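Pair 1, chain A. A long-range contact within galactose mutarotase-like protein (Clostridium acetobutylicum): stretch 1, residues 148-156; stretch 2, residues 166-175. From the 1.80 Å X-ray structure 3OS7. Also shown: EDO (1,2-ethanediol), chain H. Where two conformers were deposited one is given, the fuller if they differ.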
# COMPACT_ATOMS: atom_id res chain seq x y z
N SER A 148 15.96 16.94 -4.45
CA SER A 148 16.32 17.37 -5.79
C SER A 148 16.75 16.21 -6.70
O SER A 148 17.89 16.17 -7.20
CB SER A 148 17.40 18.45 -5.73
OG SER A 148 16.94 19.55 -4.96
N HIS A 149 15.80 15.31 -6.94
CA HIS A 149 15.97 14.22 -7.89
C HIS A 149 14.72 14.12 -8.73
O HIS A 149 13.65 13.79 -8.20
CB HIS A 149 16.15 12.87 -7.18
CG HIS A 149 17.31 12.81 -6.24
ND1 HIS A 149 18.60 12.53 -6.65
CD2 HIS A 149 17.38 12.98 -4.90
CE1 HIS A 149 19.40 12.55 -5.60
NE2 HIS A 149 18.69 12.85 -4.53
N GLU A 150 14.84 14.38 -10.03
CA GLU A 150 13.75 14.08 -10.95
C GLU A 150 13.48 12.57 -10.95
O GLU A 150 14.39 11.76 -10.83
CB GLU A 150 14.04 14.59 -12.37
CG GLU A 150 14.08 16.13 -12.43
CD GLU A 150 14.06 16.70 -13.84
OE1 GLU A 150 14.89 16.28 -14.65
OE2 GLU A 150 13.25 17.61 -14.13
N PHE A 151 12.22 12.19 -11.03
CA PHE A 151 11.85 10.78 -11.09
C PHE A 151 10.49 10.59 -11.75
O PHE A 151 9.73 11.54 -11.89
CB PHE A 151 11.91 10.12 -9.69
CG PHE A 151 10.88 10.62 -8.69
CD1 PHE A 151 9.58 10.15 -8.72
CD2 PHE A 151 11.23 11.55 -7.70
CE1 PHE A 151 8.64 10.61 -7.80
CE2 PHE A 151 10.32 12.00 -6.79
CZ PHE A 151 8.99 11.50 -6.85
N GLN A 152 10.21 9.36 -12.17
CA GLN A 152 8.87 9.01 -12.61
C GLN A 152 8.45 7.76 -11.85
O GLN A 152 9.12 6.74 -11.88
CB GLN A 152 8.79 8.71 -14.10
CG GLN A 152 7.37 8.42 -14.59
CD GLN A 152 7.35 8.04 -16.06
OE1 GLN A 152 7.75 6.93 -16.45
NE2 GLN A 152 6.87 8.97 -16.89
N PHE A 153 7.31 7.87 -11.18
CA PHE A 153 6.63 6.74 -10.60
C PHE A 153 5.57 6.22 -11.59
O PHE A 153 4.94 7.00 -12.33
CB PHE A 153 5.94 7.18 -9.30
CG PHE A 153 6.48 6.55 -8.06
CD1 PHE A 153 5.96 5.37 -7.59
CD2 PHE A 153 7.48 7.19 -7.31
CE1 PHE A 153 6.42 4.82 -6.41
CE2 PHE A 153 7.95 6.64 -6.12
CZ PHE A 153 7.42 5.46 -5.68
N LYS A 154 5.35 4.92 -11.60
CA LYS A 154 4.29 4.32 -12.41
C LYS A 154 3.59 3.24 -11.62
O LYS A 154 4.25 2.42 -10.94
CB LYS A 154 4.86 3.71 -13.69
CG LYS A 154 3.82 3.03 -14.55
CD LYS A 154 4.25 2.86 -16.04
CE LYS A 154 5.60 2.22 -16.24
NZ LYS A 154 6.13 2.66 -17.59
N LEU A 155 2.27 3.26 -11.68
CA LEU A 155 1.44 2.17 -11.15
C LEU A 155 0.78 1.53 -12.37
O LEU A 155 0.09 2.20 -13.14
CB LEU A 155 0.39 2.66 -10.16
CG LEU A 155 0.81 3.62 -9.07
CD1 LEU A 155 -0.34 4.01 -8.15
CD2 LEU A 155 1.96 3.04 -8.27
N SER A 156 1.01 0.24 -12.54
CA SER A 156 0.45 -0.52 -13.63
C SER A 156 -0.50 -1.59 -13.10
O SER A 156 -0.09 -2.56 -12.45
CB SER A 156 1.58 -1.14 -14.46
OG SER A 156 1.02 -1.83 -15.57
N GLN A 166 -0.83 -5.40 -9.35
CA GLN A 166 -0.31 -4.08 -9.22
C GLN A 166 1.21 -4.17 -9.38
O GLN A 166 1.89 -4.77 -8.54
CB GLN A 166 -0.65 -3.57 -7.81
CG GLN A 166 0.06 -2.28 -7.39
CD GLN A 166 -0.07 -2.06 -5.91
OE1 GLN A 166 -0.96 -1.34 -5.44
NE2 GLN A 166 0.77 -2.74 -5.15
N THR A 167 1.74 -3.57 -10.44
CA THR A 167 3.20 -3.44 -10.61
C THR A 167 3.56 -1.96 -10.37
O THR A 167 3.15 -1.08 -11.13
CB THR A 167 3.68 -3.96 -12.00
OG1 THR A 167 3.29 -5.33 -12.17
CG2 THR A 167 5.22 -3.89 -12.14
N THR A 168 4.33 -1.72 -9.32
CA THR A 168 4.76 -0.38 -8.90
C THR A 168 6.21 -0.20 -9.32
O THR A 168 7.03 -1.08 -9.11
CB THR A 168 4.66 -0.23 -7.37
OG1 THR A 168 3.34 -0.60 -6.97
CG2 THR A 168 4.99 1.18 -6.92
N SER A 169 6.53 0.91 -9.95
CA SER A 169 7.93 1.12 -10.34
C SER A 169 8.28 2.56 -10.24
O SER A 169 7.41 3.43 -10.36
CB SER A 169 8.19 0.59 -11.76
OG SER A 169 7.31 1.17 -12.68
N VAL A 170 9.57 2.82 -10.03
CA VAL A 170 10.07 4.16 -10.04
C VAL A 170 11.44 4.13 -10.71
O VAL A 170 12.16 3.14 -10.58
CB VAL A 170 10.14 4.78 -8.63
CG1 VAL A 170 10.91 3.92 -7.69
CG2 VAL A 170 10.72 6.16 -8.72
N VAL A 171 11.74 5.19 -11.45
CA VAL A 171 13.02 5.33 -12.14
C VAL A 171 13.62 6.68 -11.71
O VAL A 171 12.93 7.68 -11.65
CB VAL A 171 12.90 5.22 -13.69
CG1 VAL A 171 11.92 6.21 -14.27
CG2 VAL A 171 14.27 5.42 -14.33
N ASN A 172 14.90 6.65 -11.35
CA ASN A 172 15.64 7.84 -10.99
C ASN A 172 16.06 8.52 -12.28
O ASN A 172 16.82 7.95 -13.05
CB ASN A 172 16.86 7.43 -10.17
CG ASN A 172 17.77 8.58 -9.82
OD1 ASN A 172 17.42 9.76 -9.98
ND2 ASN A 172 18.96 8.25 -9.33
N LEU A 173 15.52 9.72 -12.53
CA LEU A 173 15.83 10.49 -13.74
C LEU A 173 16.87 11.60 -13.47
O LEU A 173 17.10 12.46 -14.32
CB LEU A 173 14.53 11.07 -14.33
CG LEU A 173 13.50 10.01 -14.79
CD1 LEU A 173 12.14 10.63 -15.21
CD2 LEU A 173 14.08 9.10 -15.91
N SER A 174 17.47 11.58 -12.29
CA SER A 174 18.42 12.58 -11.85
C SER A 174 19.83 12.12 -12.15
O SER A 174 20.05 10.97 -12.52
CB SER A 174 18.28 12.87 -10.34
OG SER A 174 19.00 11.98 -9.50
N SER A 175 20.79 13.02 -11.91
CA SER A 175 22.19 12.74 -12.14
C SER A 175 22.92 12.22 -10.90
O SER A 175 24.13 12.03 -10.93
CB SER A 175 22.87 14.01 -12.65
OG SER A 175 22.83 15.03 -11.67
C1 EDO H . 9.72 3.14 -13.93
O1 EDO H . 9.17 2.04 -14.64
C2 EDO H . 8.68 4.25 -13.81
O2 EDO H . 8.28 4.72 -15.11
O HOH W 1 17.11 15.84 -13.57
O HOH W 2 0.64 -5.23 -13.16

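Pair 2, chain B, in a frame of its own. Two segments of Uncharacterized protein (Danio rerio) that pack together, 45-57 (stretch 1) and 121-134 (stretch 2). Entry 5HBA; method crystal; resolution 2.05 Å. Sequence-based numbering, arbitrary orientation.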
# COMPACT_ATOMS: atom_id res chain seq x y z
N LYS B 45 19.55 -10.28 4.82
CA LYS B 45 20.76 -10.45 5.63
C LYS B 45 20.37 -10.58 7.10
O LYS B 45 20.98 -11.34 7.85
CB LYS B 45 21.71 -9.26 5.47
CG LYS B 45 22.41 -9.14 4.13
CD LYS B 45 23.46 -8.02 4.21
CE LYS B 45 23.59 -7.29 2.90
NZ LYS B 45 24.13 -5.92 3.13
N VAL B 46 19.35 -9.82 7.50
CA VAL B 46 18.86 -9.83 8.88
C VAL B 46 17.56 -10.62 8.99
O VAL B 46 16.51 -10.18 8.52
CB VAL B 46 18.59 -8.40 9.37
CG1 VAL B 46 18.03 -8.42 10.79
CG2 VAL B 46 19.85 -7.55 9.29
N PRO B 47 17.62 -11.80 9.63
CA PRO B 47 16.43 -12.66 9.79
C PRO B 47 15.35 -11.95 10.60
O PRO B 47 15.66 -11.31 11.60
CB PRO B 47 16.96 -13.86 10.57
CG PRO B 47 18.46 -13.83 10.36
CD PRO B 47 18.80 -12.38 10.28
N GLY B 48 14.09 -12.06 10.17
CA GLY B 48 13.02 -11.39 10.89
C GLY B 48 11.73 -11.26 10.10
O GLY B 48 11.53 -11.94 9.09
N VAL B 49 10.86 -10.38 10.58
CA VAL B 49 9.56 -10.17 9.96
C VAL B 49 9.61 -8.84 9.21
O VAL B 49 10.05 -7.82 9.76
CB VAL B 49 8.46 -10.18 11.03
CG1 VAL B 49 7.12 -9.82 10.41
CG2 VAL B 49 8.39 -11.56 11.68
N TYR B 50 9.19 -8.85 7.95
CA TYR B 50 9.36 -7.70 7.07
C TYR B 50 8.03 -7.23 6.49
O TYR B 50 7.10 -8.03 6.36
CB TYR B 50 10.26 -8.08 5.90
CG TYR B 50 11.73 -8.15 6.23
CD1 TYR B 50 12.27 -9.26 6.87
CD2 TYR B 50 12.58 -7.10 5.90
CE1 TYR B 50 13.63 -9.33 7.16
CE2 TYR B 50 13.93 -7.15 6.18
CZ TYR B 50 14.45 -8.27 6.82
OH TYR B 50 15.79 -8.30 7.10
N TYR B 51 7.96 -5.96 6.11
CA TYR B 51 6.85 -5.49 5.29
C TYR B 51 7.34 -5.18 3.87
O TYR B 51 8.37 -4.51 3.70
CB TYR B 51 6.16 -4.26 5.90
CG TYR B 51 5.03 -3.73 5.06
CD1 TYR B 51 3.88 -4.48 4.86
CD2 TYR B 51 5.12 -2.48 4.44
CE1 TYR B 51 2.85 -4.01 4.08
CE2 TYR B 51 4.09 -2.00 3.67
CZ TYR B 51 2.95 -2.76 3.50
OH TYR B 51 1.93 -2.29 2.72
N PHE B 52 6.60 -5.65 2.88
CA PHE B 52 6.91 -5.35 1.47
C PHE B 52 5.66 -4.78 0.80
O PHE B 52 4.54 -5.22 1.08
CB PHE B 52 7.32 -6.63 0.73
CG PHE B 52 8.63 -7.20 1.19
CD1 PHE B 52 9.83 -6.79 0.60
CD2 PHE B 52 8.67 -8.18 2.18
CE1 PHE B 52 11.05 -7.33 1.02
CE2 PHE B 52 9.88 -8.72 2.59
CZ PHE B 52 11.07 -8.29 2.02
N VAL B 53 5.85 -3.83 -0.11
CA VAL B 53 4.74 -3.25 -0.86
C VAL B 53 5.25 -2.72 -2.19
O VAL B 53 6.38 -2.22 -2.27
CB VAL B 53 4.01 -2.14 -0.04
CG1 VAL B 53 4.87 -0.89 0.09
CG2 VAL B 53 2.66 -1.78 -0.68
N PHE B 54 4.45 -2.87 -3.24
CA PHE B 54 4.81 -2.30 -4.53
C PHE B 54 3.66 -1.48 -5.11
O PHE B 54 2.49 -1.69 -4.76
CB PHE B 54 5.23 -3.40 -5.51
CG PHE B 54 4.12 -4.32 -5.90
CD1 PHE B 54 3.28 -4.01 -6.96
CD2 PHE B 54 3.90 -5.49 -5.19
CE1 PHE B 54 2.24 -4.84 -7.31
CE2 PHE B 54 2.84 -6.34 -5.54
CZ PHE B 54 2.02 -6.01 -6.61
N HIS B 55 3.99 -0.57 -6.02
CA HIS B 55 2.99 0.21 -6.76
C HIS B 55 3.46 0.27 -8.20
O HIS B 55 4.57 0.76 -8.48
CB HIS B 55 2.86 1.65 -6.21
CG HIS B 55 2.75 1.73 -4.73
ND1 HIS B 55 1.59 1.49 -4.03
CD2 HIS B 55 3.68 2.08 -3.78
CE1 HIS B 55 1.80 1.65 -2.75
NE2 HIS B 55 3.05 2.00 -2.56
N ALA B 56 2.64 -0.21 -9.12
CA ALA B 56 3.12 -0.39 -10.49
C ALA B 56 2.05 -0.16 -11.55
O ALA B 56 0.88 -0.48 -11.33
CB ALA B 56 3.75 -1.78 -10.65
N SER B 57 2.47 0.37 -12.70
CA SER B 57 1.57 0.58 -13.83
C SER B 57 2.17 0.19 -15.17
O SER B 57 3.37 0.34 -15.42
CB SER B 57 1.02 2.02 -13.89
OG SER B 57 2.02 2.99 -13.68
N ARG B 121 6.45 -2.12 -21.22
CA ARG B 121 7.07 -1.19 -20.29
C ARG B 121 6.35 -1.27 -18.96
O ARG B 121 5.13 -1.55 -18.91
CB ARG B 121 7.00 0.25 -20.80
CG ARG B 121 7.77 0.52 -22.07
CD ARG B 121 7.82 2.03 -22.36
NE ARG B 121 8.33 2.76 -21.19
CZ ARG B 121 8.51 4.08 -21.13
NH1 ARG B 121 8.23 4.85 -22.18
NH2 ARG B 121 8.98 4.63 -20.02
N LEU B 122 7.08 -1.01 -17.88
CA LEU B 122 6.48 -1.10 -16.55
C LEU B 122 7.07 -0.06 -15.62
O LEU B 122 8.28 -0.03 -15.39
CB LEU B 122 6.68 -2.50 -15.96
CG LEU B 122 6.24 -2.74 -14.51
CD1 LEU B 122 4.72 -2.87 -14.41
CD2 LEU B 122 6.94 -3.99 -13.97
N TYR B 123 6.21 0.80 -15.07
CA TYR B 123 6.61 1.74 -14.05
C TYR B 123 6.40 1.05 -12.72
O TYR B 123 5.33 0.47 -12.50
CB TYR B 123 5.74 2.98 -14.13
CG TYR B 123 6.00 4.03 -13.08
CD1 TYR B 123 7.03 4.96 -13.24
CD2 TYR B 123 5.20 4.12 -11.95
CE1 TYR B 123 7.25 5.95 -12.29
CE2 TYR B 123 5.42 5.09 -10.99
CZ TYR B 123 6.45 6.00 -11.16
OH TYR B 123 6.67 6.97 -10.21
N ALA B 124 7.40 1.06 -11.85
CA ALA B 124 7.24 0.35 -10.57
C ALA B 124 8.03 0.98 -9.43
O ALA B 124 9.18 1.34 -9.60
CB ALA B 124 7.61 -1.14 -10.74
N VAL B 125 7.38 1.10 -8.27
CA VAL B 125 8.03 1.47 -7.03
C VAL B 125 7.88 0.28 -6.07
O VAL B 125 6.77 -0.18 -5.83
CB VAL B 125 7.41 2.75 -6.40
CG1 VAL B 125 8.08 3.09 -5.08
CG2 VAL B 125 7.54 3.95 -7.37
N PHE B 126 9.00 -0.24 -5.58
CA PHE B 126 8.99 -1.42 -4.71
C PHE B 126 9.63 -0.99 -3.40
O PHE B 126 10.76 -0.48 -3.39
CB PHE B 126 9.82 -2.53 -5.37
CG PHE B 126 9.73 -3.88 -4.69
CD1 PHE B 126 8.67 -4.19 -3.84
CD2 PHE B 126 10.71 -4.84 -4.90
CE1 PHE B 126 8.58 -5.44 -3.22
CE2 PHE B 126 10.63 -6.10 -4.29
CZ PHE B 126 9.57 -6.39 -3.45
N ASN B 127 8.89 -1.17 -2.30
CA ASN B 127 9.33 -0.72 -0.99
C ASN B 127 9.33 -1.84 0.05
O ASN B 127 8.54 -2.78 -0.04
CB ASN B 127 8.41 0.40 -0.49
CG ASN B 127 8.34 1.56 -1.45
OD1 ASN B 127 9.36 2.05 -1.93
ND2 ASN B 127 7.12 2.00 -1.75
N GLY B 128 10.21 -1.73 1.04
CA GLY B 128 10.26 -2.74 2.09
C GLY B 128 11.08 -2.33 3.30
O GLY B 128 11.99 -1.51 3.19
N PHE B 129 10.78 -2.91 4.45
CA PHE B 129 11.55 -2.64 5.66
C PHE B 129 11.34 -3.71 6.73
O PHE B 129 10.31 -4.38 6.78
CB PHE B 129 11.27 -1.23 6.21
CG PHE B 129 9.81 -0.93 6.39
CD1 PHE B 129 9.14 -1.30 7.55
CD2 PHE B 129 9.10 -0.26 5.40
CE1 PHE B 129 7.80 -1.02 7.72
CE2 PHE B 129 7.75 0.02 5.56
CZ PHE B 129 7.10 -0.35 6.72
N LEU B 130 12.35 -3.86 7.58
CA LEU B 130 12.28 -4.78 8.72
C LEU B 130 11.28 -4.26 9.74
O LEU B 130 11.28 -3.07 10.07
CB LEU B 130 13.66 -4.92 9.38
CG LEU B 130 13.69 -5.77 10.65
CD1 LEU B 130 13.53 -7.23 10.29
CD2 LEU B 130 14.97 -5.57 11.45
N ILE B 131 10.41 -5.14 10.23
CA ILE B 131 9.54 -4.80 11.35
C ILE B 131 10.22 -5.17 12.67
O ILE B 131 10.33 -4.35 13.58
CB ILE B 131 8.15 -5.47 11.23
CG1 ILE B 131 7.43 -4.99 9.96
CG2 ILE B 131 7.31 -5.19 12.48
CD1 ILE B 131 6.23 -5.89 9.57
N TYR B 132 10.68 -6.42 12.77
CA TYR B 132 11.46 -6.82 13.94
C TYR B 132 12.42 -7.97 13.63
O TYR B 132 12.16 -8.79 12.75
CB TYR B 132 10.54 -7.14 15.14
CG TYR B 132 9.83 -8.48 15.08
CD1 TYR B 132 10.48 -9.66 15.45
CD2 TYR B 132 8.49 -8.57 14.70
CE1 TYR B 132 9.83 -10.89 15.41
CE2 TYR B 132 7.83 -9.80 14.66
CZ TYR B 132 8.51 -10.95 15.02
OH TYR B 132 7.88 -12.18 14.99
N ARG B 133 13.53 -8.02 14.37
CA ARG B 133 14.54 -9.06 14.19
C ARG B 133 14.14 -10.39 14.80
O ARG B 133 13.70 -10.44 15.95
CB ARG B 133 15.88 -8.62 14.80
CG ARG B 133 16.63 -7.60 13.99
CD ARG B 133 17.86 -7.10 14.73
NE ARG B 133 18.71 -6.29 13.86
CZ ARG B 133 18.54 -4.98 13.65
NH1 ARG B 133 17.55 -4.33 14.25
NH2 ARG B 133 19.36 -4.33 12.84
N ASN B 134 14.30 -11.47 14.03
CA ASN B 134 14.04 -12.84 14.50
C ASN B 134 15.03 -13.21 15.59
O ASN B 134 16.15 -13.63 15.29
CB ASN B 134 14.19 -13.85 13.35
CG ASN B 134 12.86 -14.29 12.76
OD1 ASN B 134 11.81 -14.18 13.40
ND2 ASN B 134 12.91 -14.82 11.53
O HOH W 3 4.37 2.47 -0.39

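The sharpest difference lies at one matched position, A:Val170 in pair 1 and B:Gly128 in pair 2. The valine sets its CB over the face of the A:Phe153 ring, 3.9 Å from CB of A:Val170 to the ring centroid of A:Phe153, an apolar CH-pi contact. In pair 2 the phenylalanine is kept, as B:Phe52, but its partner is glycine. B:Gly128 has no side chain to set over the ring of B:Phe52, whose CD1 lies 4.3 Å from CA of B:Gly128, and a CB on B:Gly128 would lie only 3.1 Å from CD1 of B:Phe52. CD1 of B:Phe52 also lies 4.1 Å from CZ of B:Phe126, an apolar contact from the position that A:Thr168 holds in pair 1. A:Thr168 is smaller; its CG2 meets the edge of the A:Phe153 ring, 3.9 Å from CE1 of A:Phe153.

Beneath these differences lies one scaffold: two antiparallel strands whose matched backbones superpose to 0.5 Å. Hydrogen-bonded and non-hydrogen-bonded pairs alternate, and successive side chains of each extended strand point to opposite faces. The ladder A:Gln152–A:Val171, A:Lys154–A:Ser169 and A:Ser156–A:Thr167 matches B:Tyr51–B:Phe129, B:Val53–B:Asn127 and B:His55–B:Val125. Each pair is joined by two backbone hydrogen bonds, such as A:Lys154 N to A:Ser169 O at 2.8 Å and B:Asn127 N to B:Val53 O at 2.7 Å.

The face bearing these ladder residues is partly exposed in pair 1, and mostly polar or long side chains suit it, with A:Val171 the apolar exception. There A:Gln152 OE1 accepts a hydrogen bond from EDO O2 at 2.6 Å, while A:Ser169 OG lies 2.8 Å from EDO O1 in another; the diol probably came from the crystallisation liquor. In pair 2 the matched positions are buried. B:Tyr51 and B:Phe129 fill the space with rings, CD2 of B:Tyr51 lying 3.7 Å from CZ of B:Phe129. Polarity persists where water 3 hydrogen-bonds to B:His55 NE2 at 2.6 Å and, weakly, to B:Asn127 ND2 at 3.1 Å.

Beyond the ladder, A:Leu173 N donates to A:Glu150 O at 2.9 Å, and the matched B:Ile131 N donates to B:Val49 O at 2.7 Å. In pair 2 this accompanies a beta bulge, with B:Tyr132 N bonding weakly to the same B:Val49 O at 3.4 Å. At the next matched position, A:His149 ND1 donates to A:Ser174 OG at 2.9 Å, a polar link suited to an imidazole and a hydroxyl. Its counterpart, B:Gly48, has backbone angles that call for glycine, and a CB would clash with B:Tyr132 O at 2.3 Å.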